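Local atomic coordinates of 1H-3-hydroxy-4-oxoquinoline 2,4-dioxygenase (Pseudomonas putida, PDB entry 3IBT), a protein that catalyses cofactor-independent, oxygen-dependent cleavage of the heterocyclic ring of 3-hydroxy-1H-quinolin-4-one, giving N-formylanthranilate and carbon monoxide during oxoquinoline degradation. Residues 153-157 / 242-246; 92-98 / 117-121; 136-142 / 178-183. One frame throughout, in Å; residues are numbered along the deposited sequence.

Contact 1. Residues 153-157 / 242-246; sequences WAETT and RTHFP
A face-to-face stack of W153 on H244, continued by a backbone bond and a surface salt bridge, joins the end of helix 142-154 to the loop after strand 234-238. By similarity, H244 is the active-site proton donor/acceptor and W153 binds substrate. The five-membered ring of W153 and the imidazole have centroids 3.7 Å apart and planes 13° from parallel, with W153 NE1 over the centre of the H244 ring. A trans chi1 of 178° at H244 lays the imidazole alongside the indole, both pointing the same way. Next to the stack, H244 N donates to W153 O at 3.1 Å. F245 turns one face to H244 CB, and its CZ lies 4.0 Å from W153 CB. Further out, E155 OE1 forms a salt bridge with R242 NH1 at 2.6 Å, the carboxylate and guanidinium planes nearly perpendicular. E155 OE2 accepts bonds from T156 N and T156 OG1 on one face of the carboxylate, which helps fix its rotation. H244 ND1 makes a weak hydrogen bond to D120 OD2. Helix 160-169 packs V162 and L166 against F245, and E249 in helix 246-249 accepts bonds from the backbone N of R242 and T243.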
ATOM      1  N   TRP A 153      -6.733  -9.140 -10.282  1.00 75.58           N
ATOM      2  CA  TRP A 153      -5.372  -8.733  -9.972  1.00 74.15           C
ATOM      3  C   TRP A 153      -4.284  -9.461 -10.778  1.00 74.19           C
ATOM      4  O   TRP A 153      -3.295  -8.826 -11.247  1.00 73.90           O
ATOM      5  CB  TRP A 153      -5.141  -8.904  -8.473  1.00 73.55           C
ATOM      6  CG  TRP A 153      -5.884  -7.872  -7.636  1.00 72.98           C
ATOM      7  CD1 TRP A 153      -6.458  -6.709  -8.084  1.00 71.86           C
ATOM      8  CD2 TRP A 153      -6.082  -7.891  -6.215  1.00 71.76           C
ATOM      9  NE1 TRP A 153      -7.006  -6.009  -7.040  1.00 71.86           N
ATOM     10  CE2 TRP A 153      -6.790  -6.703  -5.876  1.00 71.88           C
ATOM     11  CE3 TRP A 153      -5.722  -8.780  -5.197  1.00 69.34           C
ATOM     12  CZ2 TRP A 153      -7.173  -6.397  -4.557  1.00 71.63           C
ATOM     13  CZ3 TRP A 153      -6.085  -8.468  -3.890  1.00 70.69           C
ATOM     14  CH2 TRP A 153      -6.809  -7.289  -3.582  1.00 71.55           C
ATOM     15  N   ALA A 154      -4.467 -10.777 -10.963  1.00 73.41           N
ATOM     16  CA  ALA A 154      -3.478 -11.574 -11.703  1.00 72.95           C
ATOM     17  C   ALA A 154      -3.461 -11.366 -13.201  1.00 72.49           C
ATOM     18  O   ALA A 154      -2.430 -11.515 -13.809  1.00 71.72           O
ATOM     19  CB  ALA A 154      -3.627 -13.043 -11.408  1.00 73.03           C
ATOM     20  N   GLU A 155      -4.608 -11.057 -13.796  1.00 72.83           N
ATOM     21  CA  GLU A 155      -4.768 -11.066 -15.258  1.00 72.68           C
ATOM     22  C   GLU A 155      -4.071 -12.256 -15.920  1.00 72.69           C
ATOM     23  O   GLU A 155      -4.118 -13.338 -15.373  1.00 74.03           O
ATOM     24  CB  GLU A 155      -4.343  -9.747 -15.850  1.00 71.94           C
ATOM     25  CG  GLU A 155      -5.201  -9.400 -17.045  1.00 72.66           C
ATOM     26  CD  GLU A 155      -4.413  -9.263 -18.326  1.00 75.04           C
ATOM     27  OE1 GLU A 155      -4.932  -8.642 -19.274  1.00 76.01           O
ATOM     28  OE2 GLU A 155      -3.250  -9.735 -18.389  1.00 79.43           O
ATOM     29  N   THR A 156      -3.411 -12.065 -17.055  1.00 72.94           N
ATOM     30  CA  THR A 156      -2.792 -13.163 -17.824  1.00 73.06           C
ATOM     31  C   THR A 156      -1.315 -13.412 -17.554  1.00 72.94           C
ATOM     32  O   THR A 156      -0.591 -13.795 -18.475  1.00 72.51           O
ATOM     33  CB  THR A 156      -2.806 -12.877 -19.354  1.00 73.34           C
ATOM     34  OG1 THR A 156      -3.744 -11.850 -19.653  1.00 73.02           O
ATOM     35  CG2 THR A 156      -3.113 -14.163 -20.194  1.00 74.06           C
ATOM     36  N   THR A 157      -0.828 -13.197 -16.341  1.00 73.08           N
ATOM     37  CA  THR A 157       0.615 -13.339 -16.191  1.00 73.63           C
ATOM     38  C   THR A 157       1.065 -14.728 -15.975  1.00 74.16           C
ATOM     39  O   THR A 157       0.363 -15.555 -15.398  1.00 74.35           O
ATOM     40  CB  THR A 157       1.238 -12.532 -15.084  1.00 73.03           C
ATOM     41  OG1 THR A 157       0.194 -12.127 -14.222  1.00 72.74           O
ATOM     42  CG2 THR A 157       2.020 -11.319 -15.657  1.00 73.85           C
ATOM     43  N   ARG A 242       0.521  -6.155 -16.473  1.00 72.57           N
ATOM     44  CA  ARG A 242      -0.844  -6.624 -16.615  1.00 72.99           C
ATOM     45  C   ARG A 242      -1.389  -6.855 -15.209  1.00 72.87           C
ATOM     46  O   ARG A 242      -2.577  -7.130 -15.027  1.00 73.95           O
ATOM     47  CB  ARG A 242      -0.890  -7.912 -17.451  1.00 73.18           C
ATOM     48  CG  ARG A 242       0.112  -7.956 -18.583  1.00 75.17           C
ATOM     49  CD  ARG A 242      -0.449  -7.421 -19.942  1.00 81.11           C
ATOM     50  NE  ARG A 242      -1.154  -6.128 -19.893  1.00 82.68           N
ATOM     51  CZ  ARG A 242      -2.457  -5.975 -20.151  1.00 84.46           C
ATOM     52  NH1 ARG A 242      -3.221  -7.024 -20.489  1.00 84.22           N
ATOM     53  NH2 ARG A 242      -3.011  -4.772 -20.068  1.00 85.30           N
ATOM     54  N   THR A 243      -0.518  -6.681 -14.223  1.00 71.98           N
ATOM     55  CA  THR A 243      -0.748  -7.090 -12.845  1.00 71.58           C
ATOM     56  C   THR A 243      -1.047  -5.929 -11.904  1.00 72.18           C
ATOM     57  O   THR A 243      -0.737  -4.768 -12.206  1.00 72.31           O
ATOM     58  CB  THR A 243       0.534  -7.848 -12.390  1.00 71.81           C
ATOM     59  OG1 THR A 243       0.345  -9.227 -12.651  1.00 69.25           O
ATOM     60  CG2 THR A 243       1.007  -7.573 -10.922  1.00 69.28           C
ATOM     61  N   HIS A 244      -1.607  -6.267 -10.748  1.00 72.22           N
ATOM     62  CA  HIS A 244      -1.882  -5.317  -9.661  1.00 72.75           C
ATOM     63  C   HIS A 244      -0.653  -4.982  -8.754  1.00 73.22           C
ATOM     64  O   HIS A 244      -0.729  -4.024  -7.983  1.00 74.08           O
ATOM     65  CB  HIS A 244      -3.110  -5.843  -8.862  1.00 72.82           C
ATOM     66  CG  HIS A 244      -3.520  -5.025  -7.662  1.00 72.96           C
ATOM     67  ND1 HIS A 244      -3.893  -3.698  -7.740  1.00 72.74           N
ATOM     68  CD2 HIS A 244      -3.692  -5.382  -6.362  1.00 71.01           C
ATOM     69  CE1 HIS A 244      -4.250  -3.268  -6.538  1.00 71.83           C
ATOM     70  NE2 HIS A 244      -4.137  -4.270  -5.684  1.00 69.49           N
ATOM     71  N   PHE A 245       0.467  -5.717  -8.858  1.00 72.99           N
ATOM     72  CA  PHE A 245       1.632  -5.534  -7.944  1.00 72.59           C
ATOM     73  C   PHE A 245       2.867  -5.210  -8.744  1.00 73.03           C
ATOM     74  O   PHE A 245       3.723  -6.070  -9.010  1.00 73.71           O
ATOM     75  CB  PHE A 245       1.865  -6.770  -7.147  1.00 71.44           C
ATOM     76  CG  PHE A 245       0.620  -7.503  -6.866  1.00 71.55           C
ATOM     77  CD1 PHE A 245       0.159  -8.465  -7.757  1.00 70.26           C
ATOM     78  CD2 PHE A 245      -0.125  -7.221  -5.715  1.00 72.30           C
ATOM     79  CE1 PHE A 245      -1.033  -9.177  -7.509  1.00 70.31           C
ATOM     80  CE2 PHE A 245      -1.305  -7.917  -5.438  1.00 73.70           C
ATOM     81  CZ  PHE A 245      -1.772  -8.906  -6.348  1.00 71.66           C
ATOM     82  N   PRO A 246       2.958  -3.951  -9.183  1.00 72.89           N
ATOM     83  CA  PRO A 246       4.139  -3.581  -9.947  1.00 71.96           C
ATOM     84  C   PRO A 246       5.470  -3.808  -9.179  1.00 71.37           C
ATOM     85  O   PRO A 246       6.537  -3.948  -9.778  1.00 71.60           O
ATOM     86  CB  PRO A 246       3.908  -2.094 -10.253  1.00 71.76           C
ATOM     87  CG  PRO A 246       2.794  -1.642  -9.389  1.00 71.96           C
ATOM     88  CD  PRO A 246       1.993  -2.837  -9.026  1.00 72.61           C
TER

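Contact 2. Residues 92-98 / 117-121; sequences VSTSHGC and IIIDW. Unlike the reference sequence in segment 117-121: I118 (reference Val).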
ATOM      1  N   VAL A  92       6.343   4.593   0.954  1.00 77.27           N
ATOM      2  CA  VAL A  92       5.825   4.135  -0.299  1.00 75.98           C
ATOM      3  C   VAL A  92       4.847   3.079   0.069  1.00 75.78           C
ATOM      4  O   VAL A  92       5.194   2.118   0.735  1.00 75.53           O
ATOM      5  CB  VAL A  92       6.939   3.502  -1.159  1.00 76.47           C
ATOM      6  CG1 VAL A  92       6.383   2.502  -2.175  1.00 75.28           C
ATOM      7  CG2 VAL A  92       7.808   4.574  -1.843  1.00 76.58           C
ATOM      8  N   SER A  93       3.608   3.246  -0.361  1.00 76.32           N
ATOM      9  CA  SER A  93       2.561   2.303   0.036  1.00 77.18           C
ATOM     10  C   SER A  93       1.878   1.630  -1.139  1.00 77.39           C
ATOM     11  O   SER A  93       1.882   2.131  -2.272  1.00 77.84           O
ATOM     12  CB  SER A  93       1.525   2.968   0.970  1.00 77.17           C
ATOM     13  OG  SER A  93       0.901   4.086   0.356  1.00 78.12           O
ATOM     14  N   THR A  94       1.308   0.470  -0.859  1.00 77.47           N
ATOM     15  CA  THR A  94       0.627  -0.319  -1.866  1.00 77.43           C
ATOM     16  C   THR A  94      -0.883  -0.328  -1.676  1.00 77.20           C
ATOM     17  O   THR A  94      -1.390  -0.438  -0.539  1.00 76.69           O
ATOM     18  CB  THR A  94       1.159  -1.746  -1.829  1.00 77.52           C
ATOM     19  OG1 THR A  94       2.158  -1.865  -2.841  1.00 78.75           O
ATOM     20  CG2 THR A  94       0.024  -2.831  -2.062  1.00 79.40           C
ATOM     21  N   SER A  95      -1.606  -0.191  -2.790  1.00 76.53           N
ATOM     22  CA  SER A  95      -3.019  -0.505  -2.773  1.00 76.18           C
ATOM     23  C   SER A  95      -3.729   0.257  -1.632  1.00 75.07           C
ATOM     24  O   SER A  95      -3.644   1.481  -1.579  1.00 74.66           O
ATOM     25  CB  SER A  95      -3.185  -2.024  -2.622  1.00 76.15           C
ATOM     26  OG  SER A  95      -4.547  -2.382  -2.753  1.00 79.43           O
ATOM     27  N   HIS A  96      -4.402  -0.453  -0.724  1.00 73.75           N
ATOM     28  CA  HIS A  96      -5.190   0.227   0.309  1.00 73.10           C
ATOM     29  C   HIS A  96      -4.363   0.604   1.532  1.00 72.33           C
ATOM     30  O   HIS A  96      -4.870   1.250   2.466  1.00 71.95           O
ATOM     31  CB  HIS A  96      -6.507  -0.487   0.593  1.00 72.49           C
ATOM     32  CG  HIS A  96      -7.277  -0.751  -0.653  1.00 73.77           C
ATOM     33  ND1 HIS A  96      -7.928   0.254  -1.350  1.00 76.33           N
ATOM     34  CD2 HIS A  96      -7.428  -1.876  -1.392  1.00 74.87           C
ATOM     35  CE1 HIS A  96      -8.489  -0.253  -2.438  1.00 74.64           C
ATOM     36  NE2 HIS A  96      -8.208  -1.544  -2.487  1.00 75.26           N
ATOM     37  N   GLY A  97      -3.077   0.241   1.481  1.00 71.78           N
ATOM     38  CA  GLY A  97      -2.077   0.783   2.400  1.00 70.71           C
ATOM     39  C   GLY A  97      -1.982   2.295   2.231  1.00 70.72           C
ATOM     40  O   GLY A  97      -1.601   3.003   3.147  1.00 70.87           O
ATOM     41  N   CYS A  98      -2.353   2.802   1.066  1.00 69.77           N
ATOM     42  CA  CYS A  98      -2.276   4.214   0.799  1.00 70.02           C
ATOM     43  C   CYS A  98      -3.150   5.103   1.681  1.00 69.71           C
ATOM     44  O   CYS A  98      -2.681   6.165   2.142  1.00 69.99           O
ATOM     45  CB  CYS A  98      -2.612   4.435  -0.657  1.00 70.98           C
ATOM     46  SG  CYS A  98      -1.542   3.382  -1.728  1.00 75.32           S
ATOM     47  N   ILE A 117       4.672   8.256  -1.964  1.00 68.06           N
ATOM     48  CA  ILE A 117       4.371   7.485  -3.159  1.00 66.33           C
ATOM     49  C   ILE A 117       3.366   6.460  -2.808  1.00 66.05           C
ATOM     50  O   ILE A 117       3.380   5.874  -1.747  1.00 66.01           O
ATOM     51  CB  ILE A 117       5.590   6.729  -3.654  1.00 66.59           C
ATOM     52  CG1 ILE A 117       6.686   7.719  -4.062  1.00 65.05           C
ATOM     53  CG2 ILE A 117       5.197   5.728  -4.776  1.00 65.93           C
ATOM     54  CD1 ILE A 117       7.855   7.122  -4.607  1.00 62.70           C
ATOM     55  N   ILE A 118       2.500   6.223  -3.750  1.00 66.21           N
ATOM     56  CA  ILE A 118       1.465   5.223  -3.632  1.00 66.46           C
ATOM     57  C   ILE A 118       1.513   4.361  -4.881  1.00 66.15           C
ATOM     58  O   ILE A 118       1.888   4.833  -5.950  1.00 66.70           O
ATOM     59  CB  ILE A 118       0.119   5.896  -3.514  1.00 66.84           C
ATOM     60  CG1 ILE A 118       0.021   7.035  -4.547  1.00 67.05           C
ATOM     61  CG2 ILE A 118      -0.064   6.442  -2.102  1.00 65.71           C
ATOM     62  CD1 ILE A 118      -1.164   7.887  -4.366  1.00 70.21           C
ATOM     63  N   ILE A 119       1.159   3.100  -4.747  1.00 65.68           N
ATOM     64  CA  ILE A 119       1.310   2.172  -5.840  1.00 66.26           C
ATOM     65  C   ILE A 119      -0.015   1.441  -6.040  1.00 67.38           C
ATOM     66  O   ILE A 119      -0.528   0.810  -5.123  1.00 68.42           O
ATOM     67  CB  ILE A 119       2.441   1.173  -5.570  1.00 66.26           C
ATOM     68  CG1 ILE A 119       3.760   1.922  -5.407  1.00 66.67           C
ATOM     69  CG2 ILE A 119       2.539   0.156  -6.676  1.00 65.15           C
ATOM     70  CD1 ILE A 119       4.928   1.054  -5.110  1.00 66.27           C
ATOM     71  N   ASP A 120      -0.586   1.540  -7.228  1.00 67.70           N
ATOM     72  CA  ASP A 120      -1.710   0.712  -7.564  1.00 68.54           C
ATOM     73  C   ASP A 120      -2.844   0.801  -6.577  1.00 68.76           C
ATOM     74  O   ASP A 120      -3.369  -0.218  -6.121  1.00 69.60           O
ATOM     75  CB  ASP A 120      -1.326  -0.743  -7.818  1.00 67.93           C
ATOM     76  CG  ASP A 120      -1.949  -1.247  -9.120  1.00 70.75           C
ATOM     77  OD1 ASP A 120      -1.181  -1.458 -10.083  1.00 70.66           O
ATOM     78  OD2 ASP A 120      -3.214  -1.349  -9.225  1.00 71.22           O
ATOM     79  N   TRP A 121      -3.204   2.048  -6.282  1.00 68.83           N
ATOM     80  CA  TRP A 121      -4.360   2.443  -5.504  1.00 67.87           C
ATOM     81  C   TRP A 121      -5.447   2.848  -6.490  1.00 68.97           C
ATOM     82  O   TRP A 121      -5.226   3.760  -7.319  1.00 68.75           O
ATOM     83  CB  TRP A 121      -3.973   3.712  -4.805  1.00 66.91           C
ATOM     84  CG  TRP A 121      -4.801   4.051  -3.652  1.00 66.73           C
ATOM     85  CD1 TRP A 121      -5.676   3.250  -3.007  1.00 64.33           C
ATOM     86  CD2 TRP A 121      -4.781   5.282  -2.947  1.00 65.12           C
ATOM     87  NE1 TRP A 121      -6.217   3.909  -1.963  1.00 64.86           N
ATOM     88  CE2 TRP A 121      -5.672   5.157  -1.884  1.00 64.36           C
ATOM     89  CE3 TRP A 121      -4.089   6.490  -3.121  1.00 68.56           C
ATOM     90  CZ2 TRP A 121      -5.904   6.190  -0.967  1.00 66.18           C
ATOM     91  CZ3 TRP A 121      -4.304   7.530  -2.198  1.00 67.40           C
ATOM     92  CH2 TRP A 121      -5.205   7.362  -1.129  1.00 65.89           C
TER
HETATM   93  O   HOH W   1      -5.895  -0.379  -5.080  1.00 70.22           O
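V92, S93 and T94 pair in parallel register with I117, I118 and I119, the short strand axes 4.6 Å apart and 21° from parallel. S93 N donates to I117 O at 3.0 Å, and I119 N returns a weak bond to S93 O. S95 N then donates to I119 O at 2.8 Å. On the face carrying V92, I117 and I119, the two valine methyls divide the work. V92 CG2 lies alongside I117 CB, while V92 CG1 meets I119 CD1 at 3.6 Å. T94, on the same face, touches Q32. On the other face S93 OG bonds to N101 and also lies against I118 CG2. These are neighbouring strands of a beta-alpha-beta unit in the alpha/beta-hydrolase sheet, linked by helix 97-107. The tight turn from T94 to G97, with S95 at positive phi, corresponds in position to the nucleophile elbow of alpha/beta-hydrolases; here T94 and S95 are assigned, by similarity, to substrate binding. C98, at the start of the helix, sits over one face of W121. C98 CB is 3.4 Å from the centroid of the six-membered ring of W121, 16° off the normal, a CH-pi contact. C98 SG lies over the five-membered ring, a sulfur-aromatic contact, and also touches I118 CG2. The indole is swung trans to the W121 amide nitrogen (chi1 -161°), which brings its face against C98; W99 meets it edge-to-face, and P195 and M199 of helix 195-200 pack on it. A water donates to D120 O at 2.7 Å and has a weak contact with S95 OG. D120 OD1 accepts from the backbone N of S213 and of Q214, which should hold the carboxylate in place, and D120 probably raises the basicity of H244, as inferred by similarity.

Contact 3. Residues 136-142 / 178-183; sequences GQHPTEY and WQRACR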
ATOM      1  N   GLY A 136     -16.414 -10.309  -0.553  1.00 70.90           N
ATOM      2  CA  GLY A 136     -15.396 -10.327   0.464  1.00 70.27           C
ATOM      3  C   GLY A 136     -15.755 -10.510   1.933  1.00 70.05           C
ATOM      4  O   GLY A 136     -14.959 -11.094   2.667  1.00 70.47           O
ATOM      5  N   GLN A 137     -16.913 -10.027   2.398  1.00 69.06           N
ATOM      6  CA  GLN A 137     -17.172 -10.034   3.849  1.00 68.40           C
ATOM      7  C   GLN A 137     -18.105 -11.149   4.292  1.00 68.35           C
ATOM      8  O   GLN A 137     -18.423 -11.279   5.485  1.00 67.97           O
ATOM      9  CB  GLN A 137     -17.719  -8.700   4.343  1.00 68.06           C
ATOM     10  CG  GLN A 137     -16.788  -7.528   4.148  1.00 68.71           C
ATOM     11  CD  GLN A 137     -17.453  -6.193   4.469  1.00 69.01           C
ATOM     12  OE1 GLN A 137     -17.985  -6.021   5.565  1.00 70.26           O
ATOM     13  NE2 GLN A 137     -17.446  -5.255   3.507  1.00 66.25           N
ATOM     14  N   HIS A 138     -18.524 -11.949   3.315  1.00 68.12           N
ATOM     15  CA  HIS A 138     -19.455 -13.052   3.498  1.00 67.53           C
ATOM     16  C   HIS A 138     -18.880 -14.157   4.375  1.00 67.74           C
ATOM     17  O   HIS A 138     -18.005 -14.893   3.919  1.00 67.75           O
ATOM     18  CB  HIS A 138     -19.759 -13.616   2.125  1.00 67.19           C
ATOM     19  CG  HIS A 138     -20.891 -14.580   2.111  1.00 66.61           C
ATOM     20  ND1 HIS A 138     -20.785 -15.856   2.616  1.00 66.42           N
ATOM     21  CD2 HIS A 138     -22.151 -14.464   1.635  1.00 66.71           C
ATOM     22  CE1 HIS A 138     -21.935 -16.486   2.458  1.00 65.93           C
ATOM     23  NE2 HIS A 138     -22.782 -15.664   1.865  1.00 65.83           N
ATOM     24  N   PRO A 139     -19.401 -14.312   5.616  1.00 68.02           N
ATOM     25  CA  PRO A 139     -18.834 -15.217   6.633  1.00 68.31           C
ATOM     26  C   PRO A 139     -18.580 -16.661   6.197  1.00 68.86           C
ATOM     27  O   PRO A 139     -17.690 -17.369   6.780  1.00 69.02           O
ATOM     28  CB  PRO A 139     -19.875 -15.194   7.766  1.00 67.69           C
ATOM     29  CG  PRO A 139     -21.043 -14.490   7.225  1.00 67.71           C
ATOM     30  CD  PRO A 139     -20.588 -13.607   6.133  1.00 67.87           C
ATOM     31  N   THR A 140     -19.339 -17.096   5.183  1.00 69.59           N
ATOM     32  CA  THR A 140     -19.281 -18.487   4.778  1.00 70.70           C
ATOM     33  C   THR A 140     -18.561 -18.658   3.455  1.00 71.26           C
ATOM     34  O   THR A 140     -18.107 -19.756   3.141  1.00 71.66           O
ATOM     35  CB  THR A 140     -20.698 -19.078   4.657  1.00 70.85           C
ATOM     36  OG1 THR A 140     -21.654 -18.151   5.285  1.00 70.73           O
ATOM     37  CG2 THR A 140     -20.798 -20.530   5.336  1.00 71.42           C
ATOM     38  N   GLU A 141     -18.459 -17.580   2.679  1.00 71.92           N
ATOM     39  CA  GLU A 141     -17.901 -17.665   1.326  1.00 72.85           C
ATOM     40  C   GLU A 141     -16.994 -16.501   0.967  1.00 72.96           C
ATOM     41  O   GLU A 141     -16.860 -16.117  -0.210  1.00 72.20           O
ATOM     42  CB  GLU A 141     -19.012 -17.804   0.291  1.00 73.12           C
ATOM     43  CG  GLU A 141     -19.561 -19.227   0.163  1.00 74.90           C
ATOM     44  CD  GLU A 141     -20.025 -19.550  -1.252  1.00 76.98           C
ATOM     45  OE1 GLU A 141     -19.492 -18.908  -2.212  1.00 78.03           O
ATOM     46  OE2 GLU A 141     -20.911 -20.446  -1.393  1.00 77.34           O
ATOM     47  N   TYR A 142     -16.353 -15.963   1.999  1.00 73.61           N
ATOM     48  CA  TYR A 142     -15.346 -14.928   1.828  1.00 74.39           C
ATOM     49  C   TYR A 142     -14.284 -15.323   0.811  1.00 74.25           C
ATOM     50  O   TYR A 142     -13.820 -14.484   0.077  1.00 75.49           O
ATOM     51  CB  TYR A 142     -14.716 -14.523   3.170  1.00 74.87           C
ATOM     52  CG  TYR A 142     -13.996 -15.621   3.939  1.00 75.50           C
ATOM     53  CD1 TYR A 142     -12.630 -15.878   3.726  1.00 75.60           C
ATOM     54  CD2 TYR A 142     -14.666 -16.367   4.913  1.00 75.75           C
ATOM     55  CE1 TYR A 142     -11.951 -16.879   4.444  1.00 75.73           C
ATOM     56  CE2 TYR A 142     -13.999 -17.378   5.651  1.00 76.94           C
ATOM     57  CZ  TYR A 142     -12.641 -17.628   5.412  1.00 76.91           C
ATOM     58  OH  TYR A 142     -11.992 -18.623   6.130  1.00 76.19           O
ATOM     59  N   TRP A 178      -9.168 -11.169   5.929  1.00 74.86           N
ATOM     60  CA  TRP A 178      -9.692 -10.855   4.616  1.00 73.97           C
ATOM     61  C   TRP A 178     -10.941  -9.938   4.733  1.00 73.72           C
ATOM     62  O   TRP A 178     -11.179  -9.015   3.918  1.00 73.59           O
ATOM     63  CB  TRP A 178     -10.003 -12.131   3.801  1.00 73.57           C
ATOM     64  CG  TRP A 178     -10.435 -11.735   2.416  1.00 73.93           C
ATOM     65  CD1 TRP A 178     -11.696 -11.756   1.924  1.00 72.84           C
ATOM     66  CD2 TRP A 178      -9.611 -11.157   1.386  1.00 72.73           C
ATOM     67  NE1 TRP A 178     -11.711 -11.270   0.635  1.00 72.50           N
ATOM     68  CE2 TRP A 178     -10.445 -10.890   0.286  1.00 73.18           C
ATOM     69  CE3 TRP A 178      -8.250 -10.863   1.282  1.00 73.26           C
ATOM     70  CZ2 TRP A 178      -9.962 -10.329  -0.912  1.00 73.30           C
ATOM     71  CZ3 TRP A 178      -7.772 -10.291   0.099  1.00 72.08           C
ATOM     72  CH2 TRP A 178      -8.625 -10.040  -0.978  1.00 72.53           C
ATOM     73  N   GLN A 179     -11.715 -10.206   5.777  1.00 72.57           N
ATOM     74  CA  GLN A 179     -12.977  -9.545   6.001  1.00 71.41           C
ATOM     75  C   GLN A 179     -12.761  -8.179   6.584  1.00 71.03           C
ATOM     76  O   GLN A 179     -13.304  -7.213   6.072  1.00 71.56           O
ATOM     77  CB  GLN A 179     -13.849 -10.388   6.913  1.00 71.09           C
ATOM     78  CG  GLN A 179     -14.373 -11.645   6.228  1.00 69.89           C
ATOM     79  CD  GLN A 179     -14.995 -12.635   7.205  1.00 68.34           C
ATOM     80  OE1 GLN A 179     -15.243 -12.312   8.373  1.00 65.77           O
ATOM     81  NE2 GLN A 179     -15.260 -13.849   6.725  1.00 67.05           N
ATOM     82  N   ARG A 180     -11.965  -8.081   7.648  1.00 70.23           N
ATOM     83  CA  ARG A 180     -11.661  -6.765   8.205  1.00 69.36           C
ATOM     84  C   ARG A 180     -11.245  -5.815   7.063  1.00 68.74           C
ATOM     85  O   ARG A 180     -11.676  -4.657   7.003  1.00 68.12           O
ATOM     86  CB  ARG A 180     -10.595  -6.834   9.311  1.00 68.93           C
ATOM     87  CG  ARG A 180     -10.136  -5.431   9.767  1.00 69.82           C
ATOM     88  CD  ARG A 180     -10.056  -5.204  11.268  1.00 72.46           C
ATOM     89  NE  ARG A 180      -8.985  -5.996  11.865  1.00 74.57           N
ATOM     90  CZ  ARG A 180      -9.163  -7.179  12.445  1.00 74.18           C
ATOM     91  NH1 ARG A 180      -8.120  -7.833  12.939  1.00 75.21           N
ATOM     92  NH2 ARG A 180     -10.378  -7.709  12.527  1.00 73.10           N
ATOM     93  N   ALA A 181     -10.440  -6.356   6.152  1.00 68.19           N
ATOM     94  CA  ALA A 181      -9.872  -5.617   5.066  1.00 68.21           C
ATOM     95  C   ALA A 181     -10.986  -5.006   4.225  1.00 68.11           C
ATOM     96  O   ALA A 181     -10.938  -3.832   3.824  1.00 67.47           O
ATOM     97  CB  ALA A 181      -9.030  -6.538   4.233  1.00 68.63           C
ATOM     98  N   CYS A 182     -12.010  -5.810   3.999  1.00 67.96           N
ATOM     99  CA  CYS A 182     -13.106  -5.367   3.174  1.00 68.10           C
ATOM    100  C   CYS A 182     -13.969  -4.344   3.876  1.00 67.44           C
ATOM    101  O   CYS A 182     -14.295  -3.310   3.290  1.00 67.67           O
ATOM    102  CB  CYS A 182     -13.876  -6.552   2.612  1.00 67.94           C
ATOM    103  SG  CYS A 182     -12.727  -7.470   1.539  1.00 69.62           S
ATOM    104  N   ARG A 183     -14.264  -4.578   5.144  1.00 66.82           N
ATOM    105  CA  ARG A 183     -15.008  -3.603   5.906  1.00 66.53           C
ATOM    106  C   ARG A 183     -14.257  -2.293   5.858  1.00 65.93           C
ATOM    107  O   ARG A 183     -14.838  -1.209   5.690  1.00 65.58           O
ATOM    108  CB  ARG A 183     -15.076  -3.998   7.362  1.00 67.16           C
ATOM    109  CG  ARG A 183     -15.904  -5.177   7.731  1.00 68.25           C
ATOM    110  CD  ARG A 183     -16.117  -5.043   9.206  1.00 70.80           C
ATOM    111  NE  ARG A 183     -15.022  -4.240   9.787  1.00 71.10           N
ATOM    112  CZ  ARG A 183     -14.130  -4.720  10.665  1.00 71.53           C
ATOM    113  NH1 ARG A 183     -14.191  -6.014  11.090  1.00 72.22           N
ATOM    114  NH2 ARG A 183     -13.180  -3.898  11.133  1.00 70.91           N
TER
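G136, Q137 and Y142 pack on one side of helix 175-192 mainly by van der Waals contact, with no hydrogen bond between the two segments. The aliphatic part of Q137 carries much of it. Q137 CG rests on C182 CB at 3.4 Å, and the extended chain runs on so that OE1 lies beside R183 CG. G136 O approaches W178 CD1 at 3.4 Å, and G136 CA is 4.1 Å from C182 SG. The amide of Q179 meets the Y142 ring, the two side chains crossing at about a right angle and their planes 78° apart. Y142 has chi1 of 61°, which places its CD2 3.2 Å from Q179 NE2. The loop joins helices 127-135 and 142-154, so the contact lies within the helical cap inserted between strands 115-119 and 207-212 of the alpha/beta-hydrolase fold. W178 also touches C31 and so borders the substrate-binding residues assigned by similarity. The polar ends find partners beyond the two segments. Q137 NE2 donates to E186 OE1 and to L133 O, and R183 NH2 forms a salt bridge with D67. With an alanine in place of Q137, E186 and the L133 carbonyl would probably lose this shared donor and C182 CB the chain that covers it. Within the loop, H138 ND1 accepts from T140 N at 3.2 Å.

Contact 2 is fully buried near the centre of the chain, while contacts 1 and 3 are partly buried and lie farther out. Contact 2 is built from strand pairing and apolar packing; contact 1 relies instead on ring stacking, one backbone bond and a salt bridge, and contact 3 is nearly all packing. Contacts 1 and 2 meet at the probable active site, through the H244-D120 pair and the packing of P246 on I119. Contacts 1 and 3 share helix 142-154, one at its end and the other at its start, and W153 CZ3 lies 4.2 Å from W178 CH2. Contacts 2 and 3 do not touch; their nearest atoms are about 6 Å apart.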